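Transmembrane protease (PDB 2E7V) is probably a membrane-bound serine protease, represented here by its SEA domain, a module outside the catalytic domain. Local coordinates at residues E20-P25 with R31-R36; E38-D43 with R97-S102; S48-E53 with Q93-R98; V60-E65 with V69-V74. All coordinates share one frame; numbering follows the deposited sequence.

Interaction 1 of 4, residues E20-P25 with R31-R36; sequences EALNSP and RTLSER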
loop_
_atom_site.group_PDB
_atom_site.type_symbol
_atom_site.label_atom_id
_atom_site.label_comp_id
_atom_site.label_asym_id
_atom_site.label_seq_id
_atom_site.Cartn_x
_atom_site.Cartn_y
_atom_site.Cartn_z
ATOM N N GLU A 20 18.675 -1.011 -8.751
ATOM C CA GLU A 20 19.042 0.388 -8.991
ATOM C C GLU A 20 17.948 1.231 -9.629
ATOM O O GLU A 20 17.768 2.402 -9.277
ATOM C CB GLU A 20 20.304 0.477 -9.845
ATOM C CG GLU A 20 21.552 0.184 -9.063
ATOM C CD GLU A 20 21.703 1.126 -7.890
ATOM O OE1 GLU A 20 22.154 2.273 -8.101
ATOM O OE2 GLU A 20 21.353 0.722 -6.760
ATOM N N ALA A 21 17.227 0.646 -10.574
ATOM C CA ALA A 21 16.154 1.362 -11.238
ATOM C C ALA A 21 15.210 1.985 -10.217
ATOM O O ALA A 21 14.583 3.002 -10.497
ATOM C CB ALA A 21 15.375 0.421 -12.154
ATOM N N LEU A 22 15.112 1.385 -9.033
ATOM C CA LEU A 22 14.205 1.915 -8.015
ATOM C C LEU A 22 14.708 3.172 -7.314
ATOM O O LEU A 22 13.960 3.799 -6.565
ATOM C CB LEU A 22 13.858 0.831 -6.985
ATOM C CG LEU A 22 13.105 -0.389 -7.544
ATOM C CD1 LEU A 22 12.530 -1.197 -6.391
ATOM C CD2 LEU A 22 11.984 0.069 -8.483
ATOM N N ASN A 23 15.961 3.550 -7.577
ATOM C CA ASN A 23 16.561 4.746 -6.980
ATOM C C ASN A 23 15.994 6.021 -7.588
ATOM O O ASN A 23 16.051 7.098 -6.987
ATOM C CB ASN A 23 18.075 4.773 -7.225
ATOM C CG ASN A 23 18.850 3.931 -6.247
ATOM O OD1 ASN A 23 18.285 3.325 -5.340
ATOM N ND2 ASN A 23 20.160 3.895 -6.421
ATOM N N SER A 24 15.474 5.896 -8.800
ATOM C CA SER A 24 14.945 7.040 -9.514
ATOM C C SER A 24 13.470 6.938 -9.847
ATOM O O SER A 24 13.032 5.989 -10.487
ATOM C CB SER A 24 15.730 7.253 -10.806
ATOM O OG SER A 24 15.080 8.204 -11.625
ATOM N N PRO A 25 12.686 7.929 -9.411
ATOM C CA PRO A 25 11.244 7.977 -9.662
ATOM C C PRO A 25 10.941 8.033 -11.156
ATOM O O PRO A 25 9.825 7.753 -11.582
ATOM C CB PRO A 25 10.817 9.257 -8.949
ATOM C CG PRO A 25 11.754 9.316 -7.793
ATOM C CD PRO A 25 13.083 8.951 -8.427
ATOM N N ARG A 31 8.018 3.687 -11.616
ATOM C CA ARG A 31 6.659 4.103 -11.939
ATOM C C ARG A 31 5.632 2.977 -12.071
ATOM O O ARG A 31 4.490 3.144 -11.636
ATOM C CB ARG A 31 6.667 4.984 -13.195
ATOM C CG ARG A 31 7.366 6.313 -12.949
ATOM C CD ARG A 31 7.402 7.225 -14.163
ATOM N NE ARG A 31 8.139 8.456 -13.861
ATOM C CZ ARG A 31 8.158 9.539 -14.636
ATOM N NH1 ARG A 31 7.475 9.558 -15.774
ATOM N NH2 ARG A 31 8.859 10.605 -14.273
ATOM N N THR A 32 6.018 1.839 -12.646
ATOM C CA THR A 32 5.078 0.733 -12.805
ATOM C C THR A 32 4.792 0.058 -11.464
ATOM O O THR A 32 3.659 -0.353 -11.197
ATOM C CB THR A 32 5.574 -0.322 -13.837
ATOM O OG1 THR A 32 6.769 -0.945 -13.365
ATOM C CG2 THR A 32 5.853 0.340 -15.173
ATOM N N LEU A 33 5.809 -0.043 -10.613
ATOM C CA LEU A 33 5.604 -0.631 -9.295
ATOM C C LEU A 33 4.751 0.331 -8.448
ATOM O O LEU A 33 3.851 -0.103 -7.728
ATOM C CB LEU A 33 6.937 -0.898 -8.590
ATOM C CG LEU A 33 6.766 -1.356 -7.137
ATOM C CD1 LEU A 33 5.914 -2.625 -7.117
ATOM C CD2 LEU A 33 8.120 -1.587 -6.477
ATOM N N SER A 34 5.039 1.629 -8.536
ATOM C CA SER A 34 4.278 2.632 -7.786
ATOM C C SER A 34 2.826 2.667 -8.244
ATOM O O SER A 34 1.909 2.820 -7.438
ATOM C CB SER A 34 4.894 4.027 -7.967
ATOM O OG SER A 34 6.057 4.164 -7.178
ATOM N N GLU A 35 2.628 2.508 -9.545
ATOM C CA GLU A 35 1.294 2.522 -10.126
ATOM C C GLU A 35 0.496 1.295 -9.689
ATOM O O GLU A 35 -0.695 1.398 -9.408
ATOM C CB GLU A 35 1.406 2.581 -11.651
ATOM C CG GLU A 35 0.103 2.458 -12.397
ATOM C CD GLU A 35 0.311 2.573 -13.892
ATOM O OE1 GLU A 35 0.681 3.676 -14.359
ATOM O OE2 GLU A 35 0.118 1.556 -14.596
ATOM N N ARG A 36 1.154 0.139 -9.623
ATOM C CA ARG A 36 0.489 -1.097 -9.207
ATOM C C ARG A 36 0.058 -0.990 -7.743
ATOM O O ARG A 36 -1.061 -1.369 -7.373
ATOM C CB ARG A 36 1.429 -2.293 -9.396
ATOM C CG ARG A 36 0.927 -3.620 -8.814
ATOM C CD ARG A 36 -0.453 -4.010 -9.345
ATOM N NE ARG A 36 -0.980 -5.229 -8.720
ATOM C CZ ARG A 36 -2.268 -5.576 -8.745
ATOM N NH1 ARG A 36 -3.150 -4.804 -9.362
ATOM N NH2 ARG A 36 -2.685 -6.682 -8.133
#
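Pro25, at the end of a short 3-10 turn and loop, stands beside Arg31 in the first turn of helix 28-46, their CA atoms 6.4 Å apart. The 3-10 turn of residues 20-23 is closed by Asn23 N bonding to Glu20 O at 2.7 Å, and the chain passes through Ser24 and Pro25 before entering the helix. Arg31 carries the polar half of the contact. Its chain runs extended from CG to NE, and with CG beside the backbone N (chi1 -67°) it reaches back along the helix to the preceding loop. NE donates to Pro25 O at 2.9 Å with an angle of 156° at the hydrogen; the oxygen lies at the guanidinium edge, in its plane, while CG passes the same oxygen at 3.2 Å. On the inner side, Leu22 and Leu33 meet loosely through their methyls, Leu22 CD1 lying 4.4 Å from Leu33 CD2. Leu33 also leans on Leu62 of strand 54-65, which joins this contact to the sheet. Thr27, just ahead of the helix, closes the loop through hydrogen bonds of OG1 with Ala21 O and Ser24 O. The contact thus pairs an apolar inner edge with one directed bond at the surface: a cationic side chain gives its NE-H to a loop carbonyl, leaving its terminal nitrogens outside this bond.

Interaction 2 of 4, residues E38-D43 with R97-S102; sequences EAMITD and RRLSSS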
loop_
_atom_site.group_PDB
_atom_site.type_symbol
_atom_site.label_atom_id
_atom_site.label_comp_id
_atom_site.label_asym_id
_atom_site.label_seq_id
_atom_site.Cartn_x
_atom_site.Cartn_y
_atom_site.Cartn_z
ATOM N N GLU A 38 -0.500 1.777 -6.059
ATOM C CA GLU A 38 -1.574 2.775 -5.966
ATOM C C GLU A 38 -2.923 2.204 -6.418
ATOM O O GLU A 38 -3.974 2.518 -5.848
ATOM C CB GLU A 38 -1.214 4.017 -6.802
ATOM C CG GLU A 38 -0.147 4.891 -6.133
ATOM C CD GLU A 38 0.508 5.897 -7.070
ATOM O OE1 GLU A 38 1.479 6.561 -6.631
ATOM O OE2 GLU A 38 0.057 6.023 -8.236
ATOM N N ALA A 39 -2.885 1.353 -7.440
ATOM C CA ALA A 39 -4.093 0.724 -7.953
ATOM C C ALA A 39 -4.666 -0.244 -6.928
ATOM O O ALA A 39 -5.881 -0.320 -6.747
ATOM C CB ALA A 39 -3.782 -0.022 -9.239
ATOM N N MET A 40 -3.786 -0.988 -6.272
ATOM C CA MET A 40 -4.187 -1.964 -5.268
ATOM C C MET A 40 -4.877 -1.286 -4.097
ATOM O O MET A 40 -5.957 -1.705 -3.669
ATOM C CB MET A 40 -2.969 -2.764 -4.781
ATOM C CG MET A 40 -2.416 -3.740 -5.836
ATOM S SD MET A 40 -1.024 -4.727 -5.266
ATOM C CE MET A 40 -1.848 -5.712 -4.021
ATOM N N ILE A 41 -4.252 -0.243 -3.570
ATOM C CA ILE A 41 -4.819 0.489 -2.443
ATOM C C ILE A 41 -6.149 1.119 -2.852
ATOM O O ILE A 41 -7.136 1.050 -2.104
ATOM C CB ILE A 41 -3.831 1.574 -1.937
ATOM C CG1 ILE A 41 -2.636 0.895 -1.259
ATOM C CG2 ILE A 41 -4.528 2.518 -0.959
ATOM C CD1 ILE A 41 -1.474 1.843 -0.965
ATOM N N THR A 42 -6.187 1.707 -4.042
ATOM C CA THR A 42 -7.411 2.341 -4.538
ATOM C C THR A 42 -8.548 1.320 -4.644
ATOM O O THR A 42 -9.666 1.583 -4.199
ATOM C CB THR A 42 -7.183 3.007 -5.918
ATOM O OG1 THR A 42 -6.171 4.020 -5.797
ATOM C CG2 THR A 42 -8.476 3.653 -6.436
ATOM N N ASP A 43 -8.260 0.158 -5.229
ATOM C CA ASP A 43 -9.269 -0.894 -5.369
ATOM C C ASP A 43 -9.814 -1.351 -4.003
ATOM O O ASP A 43 -11.015 -1.570 -3.856
ATOM C CB ASP A 43 -8.689 -2.110 -6.094
ATOM C CG ASP A 43 -8.498 -1.877 -7.583
ATOM O OD1 ASP A 43 -7.728 -2.642 -8.200
ATOM O OD2 ASP A 43 -9.119 -0.946 -8.142
ATOM N N ARG A 97 -5.836 -4.084 6.747
ATOM C CA ARG A 97 -5.683 -5.426 7.267
ATOM C C ARG A 97 -5.970 -6.457 6.176
ATOM O O ARG A 97 -5.451 -7.570 6.215
ATOM C CB ARG A 97 -6.633 -5.628 8.452
ATOM C CG ARG A 97 -6.516 -6.967 9.147
ATOM C CD ARG A 97 -6.842 -6.858 10.645
ATOM N NE ARG A 97 -8.192 -6.360 10.938
ATOM C CZ ARG A 97 -8.564 -5.082 10.870
ATOM N NH1 ARG A 97 -7.693 -4.146 10.515
ATOM N NH2 ARG A 97 -9.810 -4.733 11.171
ATOM N N ARG A 98 -6.795 -6.086 5.198
ATOM C CA ARG A 98 -7.125 -7.007 4.110
ATOM C C ARG A 98 -5.919 -7.242 3.192
ATOM O O ARG A 98 -5.832 -8.269 2.507
ATOM C CB ARG A 98 -8.305 -6.462 3.295
ATOM C CG ARG A 98 -9.476 -6.020 4.150
ATOM C CD ARG A 98 -10.777 -5.849 3.367
ATOM N NE ARG A 98 -10.627 -5.070 2.143
ATOM C CZ ARG A 98 -11.641 -4.512 1.487
ATOM N NH1 ARG A 98 -12.880 -4.639 1.943
ATOM N NH2 ARG A 98 -11.422 -3.846 0.360
ATOM N N LEU A 99 -4.989 -6.293 3.185
ATOM C CA LEU A 99 -3.791 -6.389 2.352
ATOM C C LEU A 99 -2.675 -7.177 3.030
ATOM O O LEU A 99 -1.729 -7.608 2.370
ATOM C CB LEU A 99 -3.262 -4.988 2.020
ATOM C CG LEU A 99 -4.071 -4.217 0.983
ATOM C CD1 LEU A 99 -3.696 -2.735 1.004
ATOM C CD2 LEU A 99 -3.815 -4.847 -0.398
ATOM N N SER A 100 -2.792 -7.365 4.343
ATOM C CA SER A 100 -1.768 -8.070 5.117
ATOM C C SER A 100 -2.100 -9.523 5.428
ATOM O O SER A 100 -3.260 -9.883 5.629
ATOM C CB SER A 100 -1.501 -7.335 6.440
ATOM O OG SER A 100 -0.488 -7.993 7.190
ATOM N N SER A 101 -1.059 -10.347 5.477
ATOM C CA SER A 101 -1.190 -11.764 5.785
ATOM C C SER A 101 -0.290 -12.147 6.963
ATOM O O SER A 101 -0.348 -13.274 7.451
ATOM C CB SER A 101 -0.835 -12.610 4.558
ATOM O OG SER A 101 -1.795 -12.430 3.523
ATOM N N SER A 102 0.530 -11.206 7.425
ATOM C CA SER A 102 1.430 -11.470 8.549
ATOM C C SER A 102 1.159 -10.541 9.732
ATOM O O SER A 102 1.728 -10.713 10.814
ATOM C CB SER A 102 2.890 -11.307 8.112
ATOM O OG SER A 102 3.196 -9.943 7.874
#
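Leu99 meets Met40 and Ile41 where the loop after helix 85-96 packs against helix 28-46, a purely apolar contact within the alpha/beta sandwich of the SEA domain, whose helices pack against a mixed, largely antiparallel sheet. The CA atoms of Ile41 and Leu99 are 8.4 Å apart, a separation bridged by the side chains of Leu99, Met40 and Ile41. From Leu99 CA, the bond to CB heads toward the helix, and CG lies beside the backbone N (chi1 -74°), which sends the two methyls forward to separate partners. The touching is done by CD1 and CD2; neither CB nor CG comes within contact distance of the helix segment. CD2 takes the Met40 side, with the methyl CE 4.2 Å away; the methionine chain turns at its last torsion (chi3 66°) to bring that methyl across. Both isoleucine and methionine also touch Ile107 of strand 106-107, which extends the apolar patch to the edge of the sheet. Beside it, Arg98 is tied by a salt bridge to Glu44 near the end of helix 28-46 and by a hydrogen bond to Gly47 O just beyond it. CD1 of the leucine goes to Ile41: although the isoleucine CB points away from the loop, its CG1 branch reaches back, Leu99 CD1 resting 4.4 Å from Ile41 CG1.

Interaction 3 of 4, residues S48-E53 with Q93-R98; sequences SSLKSE and QSVLRR
Ser48 lays its CB against the CG2 methyl of Val95, 3.6 Å away, at the point where the loop after helix 28-46 passes the last turn of helix 85-96. Their CA atoms, 6.8 Å apart, mark the nearest approach of the two backbones. In Val95 the branch turned to the loop is CG2, anti to the carbonyl carbon and beside the backbone N (chi1 179°), and the same methyl is met by Leu50 CD1 at 4.2 Å, the two side chains crossing obliquely. Arg98, bent at its third torsion, brings NH1 within 4.2 Å of Ser48 CB, its guanidinium being held by Glu44 and Gly47. Ser48 OG accepts from Leu50 N at 3.1 Å, forming an ST turn, and is also hydrogen-bonded to Phe45 O. A type I turn from Ser48 to Lys51 overlaps it, and Ser48 O takes both Lys51 N and, at 2.7 Å, Lys51 NZ, which arrive from opposite faces of the carbonyl plane. Phe45 touches Leu50 and Val95 as well. The hydroxyl and carbonyl of Ser48 are thus engaged within the turn and with the helix end, so CB, with OG beside it, can meet the valine while the polar atoms keep their hydrogen bonds.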
loop_
_atom_site.group_PDB
_atom_site.type_symbol
_atom_site.label_atom_id
_atom_site.label_comp_id
_atom_site.label_asym_id
_atom_site.label_seq_id
_atom_site.Cartn_x
_atom_site.Cartn_y
_atom_site.Cartn_z
ATOM N N SER A 48 -14.760 -0.911 0.033
ATOM C CA SER A 48 -14.824 -0.911 1.494
ATOM C C SER A 48 -15.887 0.064 2.015
ATOM O O SER A 48 -16.563 0.728 1.234
ATOM C CB SER A 48 -13.460 -0.517 2.071
ATOM O OG SER A 48 -13.261 0.880 1.942
ATOM N N SER A 49 -16.009 0.159 3.341
ATOM C CA SER A 49 -16.982 1.055 3.977
ATOM C C SER A 49 -16.532 2.502 3.879
ATOM O O SER A 49 -17.252 3.426 4.280
ATOM C CB SER A 49 -17.158 0.675 5.445
ATOM O OG SER A 49 -17.508 -0.692 5.551
ATOM N N LEU A 50 -15.331 2.686 3.338
ATOM C CA LEU A 50 -14.737 4.009 3.155
ATOM C C LEU A 50 -14.771 4.432 1.693
ATOM O O LEU A 50 -14.086 5.373 1.303
ATOM C CB LEU A 50 -13.281 3.989 3.633
ATOM C CG LEU A 50 -13.001 4.227 5.119
ATOM C CD1 LEU A 50 -11.587 3.805 5.454
ATOM C CD2 LEU A 50 -13.204 5.705 5.441
ATOM N N LYS A 51 -15.567 3.743 0.884
ATOM C CA LYS A 51 -15.646 4.049 -0.544
ATOM C C LYS A 51 -16.044 5.485 -0.870
ATOM O O LYS A 51 -15.561 6.047 -1.851
ATOM C CB LYS A 51 -16.608 3.081 -1.246
ATOM C CG LYS A 51 -18.047 3.172 -0.781
ATOM C CD LYS A 51 -18.969 2.310 -1.642
ATOM C CE LYS A 51 -19.437 1.048 -0.923
ATOM N NZ LYS A 51 -18.353 0.062 -0.736
ATOM N N SER A 52 -16.913 6.080 -0.053
ATOM C CA SER A 52 -17.364 7.450 -0.296
ATOM C C SER A 52 -16.411 8.503 0.262
ATOM O O SER A 52 -16.466 9.658 -0.138
ATOM C CB SER A 52 -18.750 7.672 0.313
ATOM O OG SER A 52 -18.687 7.674 1.731
ATOM N N GLU A 53 -15.538 8.104 1.180
ATOM C CA GLU A 53 -14.595 9.043 1.787
ATOM C C GLU A 53 -13.203 9.050 1.154
ATOM O O GLU A 53 -12.535 10.078 1.158
ATOM C CB GLU A 53 -14.442 8.759 3.288
ATOM C CG GLU A 53 -15.714 8.914 4.133
ATOM C CD GLU A 53 -16.502 7.625 4.259
ATOM O OE1 GLU A 53 -17.490 7.609 5.015
ATOM O OE2 GLU A 53 -16.139 6.624 3.607
ATOM N N GLN A 93 -7.577 1.207 9.191
ATOM C CA GLN A 93 -6.860 0.004 9.599
ATOM C C GLN A 93 -7.609 -1.282 9.246
ATOM O O GLN A 93 -6.994 -2.301 8.894
ATOM C CB GLN A 93 -6.586 0.061 11.098
ATOM C CG GLN A 93 -5.516 1.072 11.487
ATOM C CD GLN A 93 -5.431 1.273 12.990
ATOM O OE1 GLN A 93 -6.455 1.425 13.661
ATOM N NE2 GLN A 93 -4.213 1.291 13.524
ATOM N N SER A 94 -8.934 -1.235 9.312
ATOM C CA SER A 94 -9.716 -2.420 8.998
ATOM C C SER A 94 -9.651 -2.754 7.515
ATOM O O SER A 94 -9.860 -3.903 7.129
ATOM C CB SER A 94 -11.167 -2.249 9.465
ATOM O OG SER A 94 -11.254 -2.418 10.876
ATOM N N VAL A 95 -9.342 -1.760 6.684
ATOM C CA VAL A 95 -9.215 -2.009 5.252
ATOM C C VAL A 95 -7.804 -2.498 4.942
ATOM O O VAL A 95 -7.622 -3.482 4.214
ATOM C CB VAL A 95 -9.521 -0.738 4.420
ATOM C CG1 VAL A 95 -9.357 -1.034 2.934
ATOM C CG2 VAL A 95 -10.947 -0.267 4.699
ATOM N N LEU A 96 -6.803 -1.834 5.514
ATOM C CA LEU A 96 -5.411 -2.215 5.268
ATOM C C LEU A 96 -5.127 -3.650 5.712
ATOM O O LEU A 96 -4.305 -4.352 5.122
ATOM C CB LEU A 96 -4.455 -1.239 5.975
ATOM C CG LEU A 96 -4.574 0.227 5.539
ATOM C CD1 LEU A 96 -3.540 1.046 6.275
ATOM C CD2 LEU A 96 -4.389 0.381 4.030
ATOM N N ARG A 97 -5.836 -4.084 6.747
ATOM C CA ARG A 97 -5.683 -5.426 7.267
ATOM C C ARG A 97 -5.970 -6.457 6.176
ATOM O O ARG A 97 -5.451 -7.570 6.215
ATOM C CB ARG A 97 -6.633 -5.628 8.452
ATOM C CG ARG A 97 -6.516 -6.967 9.147
ATOM C CD ARG A 97 -6.842 -6.858 10.645
ATOM N NE ARG A 97 -8.192 -6.360 10.938
ATOM C CZ ARG A 97 -8.564 -5.082 10.870
ATOM N NH1 ARG A 97 -7.693 -4.146 10.515
ATOM N NH2 ARG A 97 -9.810 -4.733 11.171
ATOM N N ARG A 98 -6.795 -6.086 5.198
ATOM C CA ARG A 98 -7.125 -7.007 4.110
ATOM C C ARG A 98 -5.919 -7.242 3.192
ATOM O O ARG A 98 -5.832 -8.269 2.507
ATOM C CB ARG A 98 -8.305 -6.462 3.295
ATOM C CG ARG A 98 -9.476 -6.020 4.150
ATOM C CD ARG A 98 -10.777 -5.849 3.367
ATOM N NE ARG A 98 -10.627 -5.070 2.143
ATOM C CZ ARG A 98 -11.641 -4.512 1.487
ATOM N NH1 ARG A 98 -12.880 -4.639 1.943
ATOM N NH2 ARG A 98 -11.422 -3.846 0.360
#

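Interaction 4 of 4, residues V60-E65 with V69-V74; sequences VKLRKE and VVADVV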
loop_
_atom_site.group_PDB
_atom_site.type_symbol
_atom_site.label_atom_id
_atom_site.label_comp_id
_atom_site.label_asym_id
_atom_site.label_seq_id
_atom_site.Cartn_x
_atom_site.Cartn_y
_atom_site.Cartn_z
ATOM N N VAL A 60 4.855 8.126 -2.230
ATOM C CA VAL A 60 5.712 9.308 -2.147
ATOM C C VAL A 60 7.149 8.921 -2.443
ATOM O O VAL A 60 7.954 9.747 -2.862
ATOM C CB VAL A 60 5.629 9.971 -0.763
ATOM C CG1 VAL A 60 4.200 10.398 -0.488
ATOM C CG2 VAL A 60 6.115 9.023 0.294
ATOM N N LYS A 61 7.473 7.657 -2.202
ATOM C CA LYS A 61 8.800 7.155 -2.500
ATOM C C LYS A 61 8.963 5.690 -2.152
ATOM O O LYS A 61 8.233 5.141 -1.314
ATOM C CB LYS A 61 9.878 7.993 -1.809
ATOM C CG LYS A 61 10.283 7.568 -0.427
ATOM C CD LYS A 61 11.624 8.212 -0.088
ATOM C CE LYS A 61 12.681 7.851 -1.132
ATOM N NZ LYS A 61 14.004 8.512 -0.899
ATOM N N LEU A 62 9.897 5.054 -2.847
ATOM C CA LEU A 62 10.211 3.649 -2.649
ATOM C C LEU A 62 11.562 3.633 -1.980
ATOM O O LEU A 62 12.517 4.234 -2.469
ATOM C CB LEU A 62 10.290 2.916 -3.989
ATOM C CG LEU A 62 8.959 2.821 -4.735
ATOM C CD1 LEU A 62 9.165 2.166 -6.100
ATOM C CD2 LEU A 62 7.964 2.027 -3.888
ATOM N N ARG A 63 11.646 2.962 -0.847
ATOM C CA ARG A 63 12.901 2.914 -0.140
ATOM C C ARG A 63 13.404 1.501 -0.071
ATOM O O ARG A 63 12.643 0.539 -0.182
ATOM C CB ARG A 63 12.749 3.508 1.275
ATOM C CG ARG A 63 12.566 5.017 1.268
ATOM C CD ARG A 63 12.456 5.624 2.666
ATOM N NE ARG A 63 11.256 5.180 3.371
ATOM C CZ ARG A 63 11.206 4.142 4.199
ATOM N NH1 ARG A 63 12.296 3.425 4.444
ATOM N NH2 ARG A 63 10.062 3.823 4.793
ATOM N N LYS A 64 14.709 1.386 0.085
ATOM C CA LYS A 64 15.351 0.098 0.204
ATOM C C LYS A 64 15.605 -0.190 1.677
ATOM O O LYS A 64 16.182 0.629 2.388
ATOM C CB LYS A 64 16.671 0.114 -0.569
ATOM C CG LYS A 64 17.709 -0.878 -0.076
ATOM C CD LYS A 64 19.019 -0.726 -0.844
ATOM C CE LYS A 64 19.481 0.730 -0.873
ATOM N NZ LYS A 64 19.459 1.355 0.486
ATOM N N GLU A 65 15.136 -1.341 2.136
ATOM C CA GLU A 65 15.349 -1.786 3.509
ATOM C C GLU A 65 15.862 -3.209 3.353
ATOM O O GLU A 65 15.147 -4.082 2.853
ATOM C CB GLU A 65 14.047 -1.765 4.318
ATOM C CG GLU A 65 13.622 -0.364 4.744
ATOM C CD GLU A 65 12.553 -0.364 5.825
ATOM O OE1 GLU A 65 12.198 0.737 6.297
ATOM O OE2 GLU A 65 12.068 -1.453 6.204
ATOM N N VAL A 69 11.983 -3.962 -0.571
ATOM C CA VAL A 69 11.462 -2.626 -0.823
ATOM C C VAL A 69 10.362 -2.200 0.148
ATOM O O VAL A 69 9.541 -3.013 0.576
ATOM C CB VAL A 69 10.881 -2.539 -2.264
ATOM C CG1 VAL A 69 10.433 -1.106 -2.569
ATOM C CG2 VAL A 69 11.911 -3.034 -3.276
ATOM N N VAL A 70 10.358 -0.916 0.498
ATOM C CA VAL A 70 9.325 -0.354 1.363
ATOM C C VAL A 70 8.795 0.869 0.641
ATOM O O VAL A 70 9.573 1.662 0.109
ATOM C CB VAL A 70 9.857 0.091 2.731
ATOM C CG1 VAL A 70 8.803 0.951 3.428
ATOM C CG2 VAL A 70 10.168 -1.111 3.584
ATOM N N ALA A 71 7.476 1.014 0.612
ATOM C CA ALA A 71 6.862 2.145 -0.063
ATOM C C ALA A 71 6.201 3.095 0.930
ATOM O O ALA A 71 5.406 2.669 1.771
ATOM C CB ALA A 71 5.838 1.648 -1.072
ATOM N N ASP A 72 6.563 4.370 0.869
ATOM C CA ASP A 72 5.930 5.348 1.742
ATOM C C ASP A 72 4.740 5.836 0.923
ATOM O O ASP A 72 4.900 6.369 -0.178
ATOM C CB ASP A 72 6.877 6.492 2.090
ATOM C CG ASP A 72 8.107 6.014 2.848
ATOM O OD1 ASP A 72 7.990 5.069 3.661
ATOM O OD2 ASP A 72 9.187 6.585 2.634
ATOM N N VAL A 73 3.552 5.619 1.476
ATOM C CA VAL A 73 2.283 5.928 0.816
ATOM C C VAL A 73 1.405 6.945 1.546
ATOM O O VAL A 73 1.202 6.846 2.768
ATOM C CB VAL A 73 1.465 4.609 0.653
ATOM C CG1 VAL A 73 0.109 4.880 -0.009
ATOM C CG2 VAL A 73 2.276 3.598 -0.135
ATOM N N VAL A 74 0.882 7.917 0.803
ATOM C CA VAL A 74 -0.010 8.921 1.383
ATOM C C VAL A 74 -1.427 8.587 0.913
ATOM O O VAL A 74 -1.625 8.234 -0.249
ATOM C CB VAL A 74 0.334 10.364 0.912
ATOM C CG1 VAL A 74 -0.813 11.310 1.259
ATOM C CG2 VAL A 74 1.609 10.861 1.593
#
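Segments 60-65 and 69-74, from strands 54-65 and 68-78 of an antiparallel beta hairpin in the SEA-domain sheet, run with their axes 4.6 Å apart at closest and their directions at 152°. Arg63 and Val70 make a hydrogen-bonded pair, with Arg63 N giving to Val70 O at 2.6 Å, almost straight. Further along, Val60 and Lys61 both face Asp72, a classic beta bulge: Asp72 O receives Val60 N while Asp72 N gives to Lys61 O. On the face of Lys61, Arg63, Val70 and Asp72, the arginine bends at its third torsion (chi3 -65°) and takes the carboxylate side-on. NE goes to Asp72 OD2 at 2.6 Å and NH2 to Asp72 OD1 at 2.7 Å, with guanidinium and carboxylate planes only 25° apart. Arg63 NH1 reaches Glu65 OE1 at a longer 3.3 Å, which makes a three-residue salt-bridge network and shares one cation between two acids; Ser10 OG of strand 4-14 also bonds to Asp72 OD1. Val70 lies alongside the arginine, CG1 near its NH2 and CG2 against the glutamate carboxylate. The other face carries Leu62, Val69 and Ala71, with Leu62 meeting Tyr30 and Ser34 of helix 28-46. There Leu62 CD2 rests on Ala71 CB at 3.5 Å.

Helix 28-46 ties most of these contacts together: interactions 1 and 2 lie on successive parts of it, about 18 Å apart between centres, and interaction 3 takes the loop that follows it. Interaction 4 buries far more surface than the others and alone rests on regular backbone pairing. Its sheet face toward the helix meets interaction 1 through Leu22 on Val69, and interaction 2 through Ile41 on Val73. Interactions 2 and 3 share Arg97 and Arg98, and both lack hydrogen bonds across the contact, interaction 2 being purely apolar and interaction 3 the more buried. Charged groups act at the more exposed sites, as an arginine-carbonyl bond in interaction 1 and a partly exposed salt-bridge network in interaction 4.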